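Local coordinates for protein Esterase/lipase (Lactobacillus rhamnosus, PDB 4N5H) that probably hydrolyses carboxylic ester bonds, and may also transfer acyl groups, as an esterase of the alpha/beta-hydrolase fold, at residues Tyr41-Glu44 with Gln50-Leu53; Gly75-Gly80 with Arg113-Asp118; Val69-Gly74 with Arg86-Tyr91; Ala98-Gly103 with Phe120-Trp125. The protein carries 1 engineered substitution. One frame throughout, in Å; residues are numbered along the deposited sequence.

Contact 1: residues Tyr41-Glu44 with Gln50-Leu53; sequences YRYE and QQTL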
loop_
_atom_site.group_PDB
_atom_site.type_symbol
_atom_site.label_atom_id
_atom_site.label_comp_id
_atom_site.label_asym_id
_atom_site.label_seq_id
_atom_site.Cartn_x
_atom_site.Cartn_y
_atom_site.Cartn_z
ATOM N N TYR A 41 17.658 12.073 7.750
ATOM C CA TYR A 41 18.898 12.734 7.837
ATOM C C TYR A 41 19.647 12.321 9.110
ATOM O O TYR A 41 19.114 12.447 10.236
ATOM C CB TYR A 41 18.655 14.218 7.978
ATOM C CG TYR A 41 18.179 15.037 6.825
ATOM C CD1 TYR A 41 16.812 15.390 6.670
ATOM C CD2 TYR A 41 19.065 15.515 5.894
ATOM C CE1 TYR A 41 16.395 16.218 5.662
ATOM C CE2 TYR A 41 18.634 16.340 4.873
ATOM C CZ TYR A 41 17.314 16.718 4.814
ATOM O OH TYR A 41 16.956 17.627 3.800
ATOM N N ARG A 42 20.918 11.914 8.958
ATOM C CA ARG A 42 21.697 11.714 10.163
ATOM C C ARG A 42 22.023 13.074 10.748
ATOM O O ARG A 42 22.510 13.960 10.059
ATOM C CB ARG A 42 23.025 11.028 9.789
ATOM C CG ARG A 42 22.933 9.573 9.440
ATOM C CD ARG A 42 24.292 9.074 8.978
ATOM N NE ARG A 42 24.186 7.682 8.657
ATOM C CZ ARG A 42 25.243 6.908 8.392
ATOM N NH1 ARG A 42 26.463 7.389 8.532
ATOM N NH2 ARG A 42 25.031 5.601 8.150
ATOM N N TYR A 43 21.889 13.221 12.055
ATOM C CA TYR A 43 22.284 14.477 12.665
ATOM C C TYR A 43 23.666 14.461 13.410
ATOM O O TYR A 43 24.071 15.491 13.943
ATOM C CB TYR A 43 21.166 15.075 13.583
ATOM C CG TYR A 43 20.608 14.223 14.662
ATOM C CD1 TYR A 43 21.391 13.922 15.762
ATOM C CD2 TYR A 43 19.307 13.660 14.609
ATOM C CE1 TYR A 43 20.881 13.232 16.810
ATOM C CE2 TYR A 43 18.820 12.922 15.658
ATOM C CZ TYR A 43 19.588 12.700 16.740
ATOM O OH TYR A 43 19.079 11.892 17.800
ATOM N N GLU A 44 24.292 13.306 13.378
ATOM C CA GLU A 44 25.667 13.201 13.751
ATOM C C GLU A 44 26.370 12.117 12.952
ATOM O O GLU A 44 25.751 11.405 12.195
ATOM C CB GLU A 44 25.763 13.121 15.269
ATOM C CG GLU A 44 25.162 11.955 15.821
ATOM C CD GLU A 44 25.056 12.020 17.408
ATOM O OE1 GLU A 44 25.949 11.407 18.040
ATOM O OE2 GLU A 44 24.202 12.635 18.057
ATOM N N GLN A 50 18.315 5.628 15.234
ATOM C CA GLN A 50 17.598 6.638 16.039
ATOM C C GLN A 50 18.198 7.989 15.971
ATOM O O GLN A 50 17.497 8.968 16.346
ATOM C CB GLN A 50 17.448 6.256 17.512
ATOM C CG GLN A 50 16.557 5.057 17.735
ATOM C CD GLN A 50 15.064 5.443 17.708
ATOM O OE1 GLN A 50 14.690 6.515 17.208
ATOM N NE2 GLN A 50 14.250 4.549 18.108
ATOM N N GLN A 51 19.436 8.161 15.594
ATOM C CA GLN A 51 20.076 9.513 15.554
ATOM C C GLN A 51 19.873 10.159 14.149
ATOM O O GLN A 51 20.831 10.583 13.461
ATOM C CB GLN A 51 21.521 9.448 16.006
ATOM C CG GLN A 51 21.621 8.999 17.495
ATOM C CD GLN A 51 23.051 8.800 17.972
ATOM O OE1 GLN A 51 23.851 8.192 17.248
ATOM N NE2 GLN A 51 23.427 9.423 19.092
ATOM N N THR A 52 18.630 10.155 13.791
ATOM C CA THR A 52 18.167 10.676 12.517
ATOM C C THR A 52 16.938 11.561 12.728
ATOM O O THR A 52 16.295 11.523 13.764
ATOM C CB THR A 52 17.797 9.534 11.502
ATOM O OG1 THR A 52 16.808 8.700 12.102
ATOM C CG2 THR A 52 19.039 8.759 11.107
ATOM N N LEU A 53 16.628 12.342 11.725
ATOM C CA LEU A 53 15.460 13.300 11.798
ATOM C C LEU A 53 14.754 13.370 10.454
ATOM O O LEU A 53 15.340 13.035 9.404
ATOM C CB LEU A 53 15.840 14.678 12.390
ATOM C CG LEU A 53 16.934 15.415 11.647
ATOM C CD1 LEU A 53 16.387 16.169 10.418
ATOM C CD2 LEU A 53 17.554 16.492 12.493
HETATM O O HOH W 1 23.483 10.256 13.184
HETATM O O HOH W 2 26.087 9.596 20.299
#

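Contact 2: residues Gly75-Gly80 with Arg113-Asp118; sequences GGWFYG and RGQIQD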
loop_
_atom_site.group_PDB
_atom_site.type_symbol
_atom_site.label_atom_id
_atom_site.label_comp_id
_atom_site.label_asym_id
_atom_site.label_seq_id
_atom_site.Cartn_x
_atom_site.Cartn_y
_atom_site.Cartn_z
ATOM N N GLY A 75 6.345 8.240 23.980
ATOM C CA GLY A 75 6.568 6.811 24.067
ATOM C C GLY A 75 7.304 6.357 25.311
ATOM O O GLY A 75 8.025 5.326 25.304
ATOM N N GLY A 76 7.065 7.033 26.397
ATOM C CA GLY A 76 7.556 6.545 27.669
ATOM C C GLY A 76 9.031 6.426 27.831
ATOM O O GLY A 76 9.532 5.629 28.667
ATOM N N TRP A 77 9.824 7.122 26.999
ATOM C CA TRP A 77 11.297 7.028 26.944
ATOM C C TRP A 77 11.916 5.742 26.419
ATOM O O TRP A 77 13.113 5.697 26.101
ATOM C CB TRP A 77 11.949 7.522 28.295
ATOM C CG TRP A 77 11.483 8.787 28.937
ATOM C CD1 TRP A 77 11.911 10.040 28.656
ATOM C CD2 TRP A 77 10.471 8.953 29.933
ATOM N NE1 TRP A 77 11.281 10.936 29.389
ATOM C CE2 TRP A 77 10.380 10.325 30.204
ATOM C CE3 TRP A 77 9.657 8.056 30.656
ATOM C CZ2 TRP A 77 9.489 10.874 31.168
ATOM C CZ3 TRP A 77 8.820 8.551 31.606
ATOM C CH2 TRP A 77 8.714 9.979 31.867
ATOM N N PHE A 78 11.034 4.733 26.221
ATOM C CA PHE A 78 11.381 3.376 25.806
ATOM C C PHE A 78 10.962 3.016 24.385
ATOM O O PHE A 78 11.343 1.985 23.829
ATOM C CB PHE A 78 10.668 2.336 26.736
ATOM C CG PHE A 78 11.377 2.061 28.052
ATOM C CD1 PHE A 78 11.117 2.838 29.170
ATOM C CD2 PHE A 78 12.281 0.996 28.151
ATOM C CE1 PHE A 78 11.710 2.570 30.418
ATOM C CE2 PHE A 78 12.895 0.753 29.400
ATOM C CZ PHE A 78 12.623 1.541 30.480
ATOM N N TYR A 79 10.193 3.911 23.748
ATOM C CA TYR A 79 9.466 3.577 22.512
ATOM C C TYR A 79 9.441 4.799 21.605
ATOM O O TYR A 79 9.341 5.951 22.031
ATOM C CB TYR A 79 8.025 3.143 22.805
ATOM C CG TYR A 79 7.083 3.002 21.668
ATOM C CD1 TYR A 79 6.166 3.965 21.395
ATOM C CD2 TYR A 79 7.188 1.966 20.790
ATOM C CE1 TYR A 79 5.319 3.864 20.328
ATOM C CE2 TYR A 79 6.389 1.858 19.672
ATOM C CZ TYR A 79 5.424 2.832 19.436
ATOM O OH TYR A 79 4.550 2.789 18.317
ATOM N N GLY A 80 9.460 4.507 20.311
ATOM C CA GLY A 80 9.153 5.540 19.301
ATOM C C GLY A 80 10.344 5.810 18.405
ATOM O O GLY A 80 11.464 5.335 18.603
ATOM N N ARG A 113 20.446 11.461 30.050
ATOM C CA ARG A 113 21.471 12.311 29.461
ATOM C C ARG A 113 21.684 12.031 27.986
ATOM O O ARG A 113 21.855 12.976 27.180
ATOM C CB ARG A 113 22.805 12.255 30.273
ATOM C CG ARG A 113 23.930 12.997 29.649
ATOM C CD ARG A 113 25.205 12.904 30.456
ATOM N NE ARG A 113 25.162 13.612 31.719
ATOM C CZ ARG A 113 25.056 13.023 32.911
ATOM N NH1 ARG A 113 24.879 11.676 32.988
ATOM N NH2 ARG A 113 25.063 13.769 34.036
ATOM N N GLY A 114 21.733 10.743 27.598
ATOM C CA GLY A 114 21.948 10.339 26.167
ATOM C C GLY A 114 20.755 10.908 25.355
ATOM O O GLY A 114 20.999 11.412 24.253
ATOM N N GLN A 115 19.571 10.852 25.892
ATOM C CA GLN A 115 18.337 11.365 25.179
ATOM C C GLN A 115 18.424 12.864 24.959
ATOM O O GLN A 115 18.177 13.383 23.851
ATOM C CB GLN A 115 17.004 10.991 25.866
ATOM C CG GLN A 115 16.886 9.482 25.899
ATOM C CD GLN A 115 15.562 9.018 26.371
ATOM O OE1 GLN A 115 14.933 9.603 27.256
ATOM N NE2 GLN A 115 15.085 7.982 25.742
ATOM N N ILE A 116 18.810 13.589 26.002
ATOM C CA ILE A 116 18.992 15.027 25.928
ATOM C C ILE A 116 20.105 15.423 24.988
ATOM O O ILE A 116 19.948 16.326 24.170
ATOM C CB ILE A 116 19.207 15.625 27.353
ATOM C CG1 ILE A 116 17.898 15.443 28.208
ATOM C CG2 ILE A 116 19.733 17.046 27.213
ATOM C CD1 ILE A 116 16.749 16.389 27.817
ATOM N N GLN A 117 21.186 14.655 24.982
ATOM C CA GLN A 117 22.303 14.921 24.059
ATOM C C GLN A 117 21.860 14.714 22.612
ATOM O O GLN A 117 22.203 15.540 21.739
ATOM C CB GLN A 117 23.501 14.065 24.400
ATOM C CG GLN A 117 24.180 14.570 25.641
ATOM C CD GLN A 117 25.426 13.710 26.060
ATOM O OE1 GLN A 117 25.696 12.652 25.506
ATOM N NE2 GLN A 117 26.182 14.201 27.024
ATOM N N ASP A 118 21.083 13.648 22.386
ATOM C CA ASP A 118 20.557 13.410 21.012
ATOM C C ASP A 118 19.680 14.550 20.563
ATOM O O ASP A 118 19.826 15.086 19.456
ATOM C CB ASP A 118 19.765 12.110 20.942
ATOM C CG ASP A 118 20.653 10.864 21.039
ATOM O OD1 ASP A 118 21.917 10.983 20.943
ATOM O OD2 ASP A 118 20.095 9.755 21.209
#

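Contact 3: residues Val69-Gly74 with Arg86-Tyr91; sequences VIDIHG and RNYCRY. With IPA (isopropyl alcohol), chain C.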
loop_
_atom_site.group_PDB
_atom_site.type_symbol
_atom_site.label_atom_id
_atom_site.label_comp_id
_atom_site.label_asym_id
_atom_site.label_seq_id
_atom_site.Cartn_x
_atom_site.Cartn_y
_atom_site.Cartn_z
ATOM N N VAL A 69 8.780 24.692 13.622
ATOM C CA VAL A 69 8.279 23.917 14.718
ATOM C C VAL A 69 9.271 22.722 14.857
ATOM O O VAL A 69 9.626 22.066 13.824
ATOM C CB VAL A 69 6.896 23.363 14.429
ATOM C CG1 VAL A 69 6.425 22.549 15.614
ATOM C CG2 VAL A 69 5.881 24.487 14.140
ATOM N N ILE A 70 9.641 22.417 16.112
ATOM C CA ILE A 70 10.503 21.286 16.409
ATOM C C ILE A 70 9.728 20.394 17.386
ATOM O O ILE A 70 9.225 20.843 18.450
ATOM C CB ILE A 70 11.736 21.740 17.101
ATOM C CG1 ILE A 70 12.568 22.601 16.162
ATOM C CG2 ILE A 70 12.572 20.525 17.542
ATOM C CD1 ILE A 70 13.745 23.301 16.763
ATOM N N ASP A 71 9.492 19.166 16.945
ATOM C CA ASP A 71 8.706 18.174 17.663
ATOM C C ASP A 71 9.537 17.039 18.282
ATOM O O ASP A 71 10.367 16.409 17.605
ATOM C CB ASP A 71 7.703 17.512 16.705
ATOM C CG ASP A 71 6.717 16.642 17.450
ATOM O OD1 ASP A 71 6.122 17.143 18.391
ATOM O OD2 ASP A 71 6.547 15.426 17.086
ATOM N N ILE A 72 9.268 16.808 19.561
ATOM C CA ILE A 72 9.899 15.720 20.336
ATOM C C ILE A 72 8.787 14.738 20.672
ATOM O O ILE A 72 7.914 14.978 21.513
ATOM C CB ILE A 72 10.556 16.196 21.612
ATOM C CG1 ILE A 72 11.535 17.312 21.321
ATOM C CG2 ILE A 72 11.212 15.003 22.340
ATOM C CD1 ILE A 72 12.073 17.975 22.605
ATOM N N HIS A 73 8.856 13.559 20.083
ATOM C CA HIS A 73 7.838 12.528 20.266
ATOM C C HIS A 73 7.880 11.870 21.618
ATOM O O HIS A 73 8.909 11.967 22.319
ATOM C CB HIS A 73 7.946 11.460 19.158
ATOM C CG HIS A 73 9.092 10.541 19.337
ATOM N ND1 HIS A 73 9.047 9.483 20.256
ATOM C CD2 HIS A 73 10.343 10.539 18.792
ATOM C CE1 HIS A 73 10.214 8.855 20.221
ATOM N NE2 HIS A 73 10.982 9.429 19.308
ATOM N N GLY A 74 6.766 11.263 21.985
ATOM C CA GLY A 74 6.637 10.508 23.196
ATOM C C GLY A 74 6.826 9.002 23.015
ATOM O O GLY A 74 7.442 8.559 22.030
ATOM N N ARG A 86 4.484 11.372 12.530
ATOM C CA ARG A 86 4.514 11.933 11.206
ATOM C C ARG A 86 3.235 12.656 10.769
ATOM O O ARG A 86 3.336 13.718 10.137
ATOM C CB ARG A 86 4.952 10.929 10.182
ATOM C CG ARG A 86 3.966 9.824 9.944
ATOM C CD ARG A 86 4.701 8.683 9.185
ATOM N NE ARG A 86 3.898 7.479 9.017
ATOM C CZ ARG A 86 3.820 6.488 9.878
ATOM N NH1 ARG A 86 4.461 6.525 11.013
ATOM N NH2 ARG A 86 3.064 5.428 9.584
ATOM N N ASN A 87 2.044 12.135 11.108
ATOM C CA ASN A 87 0.807 12.794 10.629
ATOM C C ASN A 87 0.614 14.132 11.337
ATOM O O ASN A 87 0.261 15.088 10.686
ATOM C CB ASN A 87 -0.406 11.910 10.824
ATOM C CG ASN A 87 -0.502 10.874 9.690
ATOM O OD1 ASN A 87 0.304 10.864 8.696
ATOM N ND2 ASN A 87 -1.471 10.006 9.821
ATOM N N TYR A 88 0.920 14.183 12.609
ATOM C CA TYR A 88 0.834 15.450 13.354
ATOM C C TYR A 88 1.806 16.456 12.788
ATOM O O TYR A 88 1.447 17.619 12.540
ATOM C CB TYR A 88 1.160 15.189 14.807
ATOM C CG TYR A 88 1.300 16.365 15.746
ATOM C CD1 TYR A 88 2.535 16.705 16.260
ATOM C CD2 TYR A 88 0.205 17.133 16.127
ATOM C CE1 TYR A 88 2.700 17.739 17.147
ATOM C CE2 TYR A 88 0.351 18.155 17.035
ATOM C CZ TYR A 88 1.580 18.429 17.597
ATOM O OH TYR A 88 1.773 19.419 18.526
ATOM N N CYS A 89 3.042 16.024 12.537
ATOM C CA CYS A 89 4.035 16.920 11.913
ATOM C C CYS A 89 3.602 17.391 10.543
ATOM O O CYS A 89 3.781 18.565 10.205
ATOM C CB CYS A 89 5.404 16.276 11.872
ATOM S SG CYS A 89 6.211 16.120 13.506
ATOM N N ARG A 90 3.074 16.486 9.697
ATOM C CA ARG A 90 2.584 16.928 8.384
ATOM C C ARG A 90 1.481 17.955 8.540
ATOM O O ARG A 90 1.406 18.957 7.786
ATOM C CB ARG A 90 2.005 15.731 7.617
ATOM C CG ARG A 90 3.018 14.697 7.154
ATOM C CD ARG A 90 2.343 13.382 6.723
ATOM N NE ARG A 90 3.360 12.521 6.125
ATOM C CZ ARG A 90 3.372 11.158 6.217
ATOM N NH1 ARG A 90 2.418 10.461 6.796
ATOM N NH2 ARG A 90 4.341 10.480 5.651
ATOM N N TYR A 91 0.576 17.718 9.492
ATOM C CA TYR A 91 -0.492 18.699 9.705
ATOM C C TYR A 91 0.091 20.092 10.001
ATOM O O TYR A 91 -0.284 21.109 9.396
ATOM C CB TYR A 91 -1.542 18.332 10.788
ATOM C CG TYR A 91 -2.513 19.451 10.929
ATOM C CD1 TYR A 91 -3.504 19.667 9.929
ATOM C CD2 TYR A 91 -2.436 20.340 12.003
ATOM C CE1 TYR A 91 -4.338 20.752 10.024
ATOM C CE2 TYR A 91 -3.300 21.434 12.054
ATOM C CZ TYR A 91 -4.208 21.629 11.060
ATOM O OH TYR A 91 -5.109 22.686 11.126
HETATM C C1 IPA C . 3.138 2.960 11.827
HETATM C C2 IPA C . 3.809 3.357 13.166
HETATM C C3 IPA C . 4.765 2.203 13.422
HETATM O O2 IPA C . 4.616 4.593 12.993
#

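Contact 4: residues Ala98-Gly103 with Phe120-Trp125; sequences AVMGMG and FASLRW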
loop_
_atom_site.group_PDB
_atom_site.type_symbol
_atom_site.label_atom_id
_atom_site.label_comp_id
_atom_site.label_asym_id
_atom_site.label_seq_id
_atom_site.Cartn_x
_atom_site.Cartn_y
_atom_site.Cartn_z
ATOM N N ALA A 98 7.796 25.142 8.742
ATOM C CA ALA A 98 8.904 24.235 8.501
ATOM C C ALA A 98 9.045 23.440 9.801
ATOM O O ALA A 98 9.221 23.969 10.890
ATOM C CB ALA A 98 10.173 24.976 8.202
ATOM N N VAL A 99 8.931 22.122 9.702
ATOM C CA VAL A 99 8.870 21.275 10.901
ATOM C C VAL A 99 9.998 20.255 10.884
ATOM O O VAL A 99 10.284 19.553 9.875
ATOM C CB VAL A 99 7.493 20.542 10.969
ATOM C CG1 VAL A 99 7.325 19.689 12.178
ATOM C CG2 VAL A 99 6.331 21.556 10.794
ATOM N N MET A 100 10.617 20.088 12.034
ATOM C CA MET A 100 11.621 19.072 12.225
ATOM C C MET A 100 11.172 18.171 13.347
ATOM O O MET A 100 10.692 18.628 14.404
ATOM C CB MET A 100 13.016 19.750 12.545
ATOM C CG MET A 100 14.078 18.698 12.781
ATOM S SD MET A 100 14.319 17.981 14.418
ATOM C CE MET A 100 15.359 19.203 15.121
ATOM N N GLY A 101 11.315 16.873 13.136
ATOM C CA GLY A 101 11.105 15.894 14.212
ATOM C C GLY A 101 12.241 14.878 14.241
ATOM O O GLY A 101 12.596 14.348 13.222
ATOM N N MET A 102 12.787 14.615 15.434
ATOM C CA MET A 102 13.965 13.802 15.583
ATOM C C MET A 102 13.665 12.484 16.260
ATOM O O MET A 102 12.753 12.379 17.050
ATOM C CB MET A 102 15.084 14.554 16.316
ATOM C CG MET A 102 14.989 14.576 17.814
ATOM S SD MET A 102 13.493 15.362 18.504
ATOM C CE MET A 102 13.716 17.087 18.065
ATOM N N GLY A 103 14.493 11.504 15.924
ATOM C CA GLY A 103 14.696 10.333 16.761
ATOM C C GLY A 103 15.656 10.631 17.876
ATOM O O GLY A 103 16.403 11.588 17.809
ATOM N N PHE A 120 19.675 17.736 21.644
ATOM C CA PHE A 120 20.479 18.924 21.385
ATOM C C PHE A 120 21.309 18.785 20.095
ATOM O O PHE A 120 21.497 19.755 19.374
ATOM C CB PHE A 120 21.391 19.239 22.577
ATOM C CG PHE A 120 20.780 20.199 23.525
ATOM C CD1 PHE A 120 19.928 19.693 24.535
ATOM C CD2 PHE A 120 20.975 21.558 23.389
ATOM C CE1 PHE A 120 19.309 20.560 25.392
ATOM C CE2 PHE A 120 20.363 22.458 24.248
ATOM C CZ PHE A 120 19.484 21.960 25.189
ATOM N N ALA A 121 21.747 17.564 19.759
ATOM C CA ALA A 121 22.454 17.388 18.491
ATOM C C ALA A 121 21.579 17.616 17.272
ATOM O O ALA A 121 22.014 18.249 16.280
ATOM C CB ALA A 121 23.018 15.960 18.385
ATOM N N SER A 122 20.289 17.207 17.369
ATOM C CA SER A 122 19.326 17.502 16.287
ATOM C C SER A 122 19.071 18.985 16.201
ATOM O O SER A 122 18.989 19.528 15.086
ATOM C CB SER A 122 18.007 16.749 16.448
ATOM O OG SER A 122 17.167 17.236 17.467
ATOM N N LEU A 123 19.035 19.690 17.323
ATOM C CA LEU A 123 18.828 21.169 17.275
ATOM C C LEU A 123 20.062 21.849 16.664
ATOM O O LEU A 123 19.952 22.753 15.871
ATOM C CB LEU A 123 18.633 21.751 18.692
ATOM C CG LEU A 123 17.483 21.186 19.533
ATOM C CD1 LEU A 123 17.470 21.813 20.923
ATOM C CD2 LEU A 123 16.208 21.432 18.916
ATOM N N ARG A 124 21.273 21.422 17.078
ATOM C CA ARG A 124 22.489 21.912 16.522
ATOM C C ARG A 124 22.587 21.671 15.024
ATOM O O ARG A 124 22.950 22.555 14.277
ATOM C CB ARG A 124 23.725 21.333 17.218
ATOM C CG ARG A 124 24.980 22.150 16.944
ATOM C CD ARG A 124 26.163 21.801 17.934
ATOM N NE ARG A 124 25.642 21.504 19.280
ATOM C CZ ARG A 124 25.286 22.413 20.185
ATOM N NH1 ARG A 124 25.548 23.704 19.971
ATOM N NH2 ARG A 124 24.709 22.013 21.321
ATOM N N TRP A 125 22.250 20.467 14.565
ATOM C CA TRP A 125 22.155 20.208 13.153
ATOM C C TRP A 125 21.251 21.213 12.460
ATOM O O TRP A 125 21.599 21.811 11.434
ATOM C CB TRP A 125 21.641 18.785 12.933
ATOM C CG TRP A 125 21.715 18.351 11.490
ATOM C CD1 TRP A 125 22.721 17.665 10.876
ATOM C CD2 TRP A 125 20.728 18.568 10.498
ATOM N NE1 TRP A 125 22.432 17.449 9.570
ATOM C CE2 TRP A 125 21.179 17.933 9.311
ATOM C CE3 TRP A 125 19.462 19.172 10.506
ATOM C CZ2 TRP A 125 20.462 17.990 8.123
ATOM C CZ3 TRP A 125 18.751 19.173 9.326
ATOM C CH2 TRP A 125 19.264 18.638 8.159
#

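Contact 1: residues Tyr41-Glu44 with Gln50-Leu53
With CG between its backbone N and carbonyl carbon (chi1 54°), Tyr43 swings its ring over the backbone of Gln51; Leu53, set alike (chi1 58°), offers one methyl to Tyr41 and the other to Tyr43. One face of the Tyr43 ring meets the Gln51 carbonyl carbon toward its rim, CE2 lying 3.3 Å from Gln51 C, and Gln51 CB adds an off-centre CH-pi contact. Leu53 CD1 touches Tyr41 CD1 at 3.9 Å. These contacts flank the end of a beta hairpin joining strands 35-42 and 52-58. Tyr41 and Leu53 form an antiparallel hydrogen-bonded pair, Tyr41 N giving to Leu53 O at 3.0 Å and Leu53 N to Tyr41 O at 2.9 Å. Arg42 and Thr52 follow as a non-hydrogen-bonded pair. Beyond them Gln51 bends in an inverse gamma turn, and its O accepts Tyr43 N at 3.2 Å, a straight bond at the hydrogen (167°) that arrives well tilted from the carbonyl plane. A water spans Glu44 OE1 and Gln51 NE2, 2.9 Å from each. Gln51 also bonds Ser46 and Asp118, and Tyr43 OH reaches Gly103 O. Across the assembly, the Tyr41 ring stacks on Trp287 of the second subunit. The chemistry is thus divided: the Gln51 amide has polar partners at both its oxygen and its nitrogen, which fixes its rotation, while the Tyr43 ring lies on the Gln51 peptide and Leu53 methyls meet both tyrosines.

Contact 2: residues Gly75-Gly80 with Arg113-Asp118
Gln115 lays its amide oxygen against the edge of the Trp77 indole, OE1 standing 3.4 Å from CD1 and near the ring plane, with the amide and indole planes 34° apart. Its CG lies opposite the carbonyl carbon (chi1 -61°) and the chain runs extended beyond it, which carries the amide from helix 112-129 to the loop 75-80. There NE2 donates to Trp77 O at 3.0 Å. The bond is bent at the hydrogen (139°), yet it lies in the carbonyl plane and uses a lone pair of the oxygen. NE2 also bonds Arg105 O, so one nitrogen ties two loop carbonyls to the helix, whereas the buried OE1 has no polar partner. A leucine here would probably leave Trp77 O and Arg105 O without their shared donor, removing one tie between loop and helix. The loop is itself tightly turned: Phe78 N bonds Gly75 O at 3.2 Å, and the backbone angles at Gly75 would jam any CB. Following His73 and Gly74, this glycine run matches the HGGG motif of related esterases, whose backbone amides commonly form the oxyanion hole; a similar role is likely here. Ile116 turns from helix 112-129 onto helix 147-158. Trp77 packs on Ala147, Tyr206 and Leu210, and Phe78 on Leu8 and Phe205, so these two loop residues lie among helices 2-28, 147-158 and 203-211.

Contact 3: residues Val69-Gly74 with Arg86-Tyr91
A buried carboxylate, that of Asp71, turns from the sheet onto a ring edge and a thiol, Tyr88 and Cys89, and makes no hydrogen bond to either. The two segments belong to the beta-alpha-beta unit of strand 66-72, helix 86-94 and strand 98-102, part of the alpha/beta-hydrolase core. Asp71 CG stands anti to the backbone N (chi1 -171°), which aims the carboxylate at the helix. OD1 lies 3.7 Å from Tyr88 CE1, at the edge of the ring and near its plane, with carboxylate and ring planes 57° apart. OD2 rests 3.7 Å from Cys89 SG, and its polar need is met by Asn85 ND2, just ahead of the helix. Tyr88 also touches Thr143, Asn294 and Met297, so its side chain sits where helix 86-94, strand 140-145 and helix 288-311 meet. At the first turn of helix 86-94, Arg86 holds an isopropanol, probably from the crystallisation liquor: NH1 donates to O2 of the alcohol at 2.8 Å, nearly straight at 165°, and also bonds Asn83 O. An alanine in place of Arg86 would probably leave the alcohol oxygen and Asn83 O without this donor and the Tyr26 ring without its cation-pi partner. Past the strand end, His73 turns its ring back on the loop, and ND1 donates to Gly74 O at 2.6 Å, with the acceptor in the imidazole plane.

Contact 4: residues Ala98-Gly103 with Phe120-Trp125
Ser122 OG, hydrogen-bonded to Ile119 O of the preceding helical turn, is wrapped on its sheet side by two methionines. The hydroxyl sits between the backbone N and the carbonyl carbon (chi1 74°), the placement that lets it reach back to that carbonyl. Met102 curls round it: chi1 (82°) brings CG to 3.5 Å from Ser122 OG, and the bends at chi2 and chi3 return CE to the same distance. Met100 comes in by its tip: CE lies 3.6 Å from Ser122 OG and equally near Ser122 O, and it just meets Leu123 CD2 at 4.5 Å. Strand 98-102 and the 120-125 part of helix 112-129 run roughly antiparallel, at 148°, with their axes 9.3 Å apart at closest approach. This is helix-on-sheet packing of the alpha/beta-hydrolase core, and the backbones come nearest at Met102 and Ser122, CA to CA 6.6 Å. Leu53 and Ile70, from the strands flanking 98-102, also touch both methionines, while Trp125, one turn on, meets the His275 ring of the second subunit. The layer is therefore essentially apolar: the hydroxyl is satisfied within its own helix, leaving flexible thioether chains to fit round it by van der Waals contact.

Contacts 1, 3 and 4 share one sheet, strand 98-102 of contact 4 lying between strand 52-58 of contact 1 and strand 66-72 of contact 3. Contacts 1 and 4 have centres 8 Å apart and are joined by Thr52 O to Gly103 N at 2.8 Å; contacts 3 and 4, 11 Å apart, by Val69 O to Met100 N, also at 2.8 Å. Contacts 2 and 4 use successive parts of helix 112-129, and Gln50 NE2 ties contact 1 to Gly80 O of contact 2. The presumed Ser146-His278-Asp243 triad lies near the Trp77 side chain, and Asp71 touches the probable nucleophile elbow, which puts contacts 2 and 3 beside the likely active site.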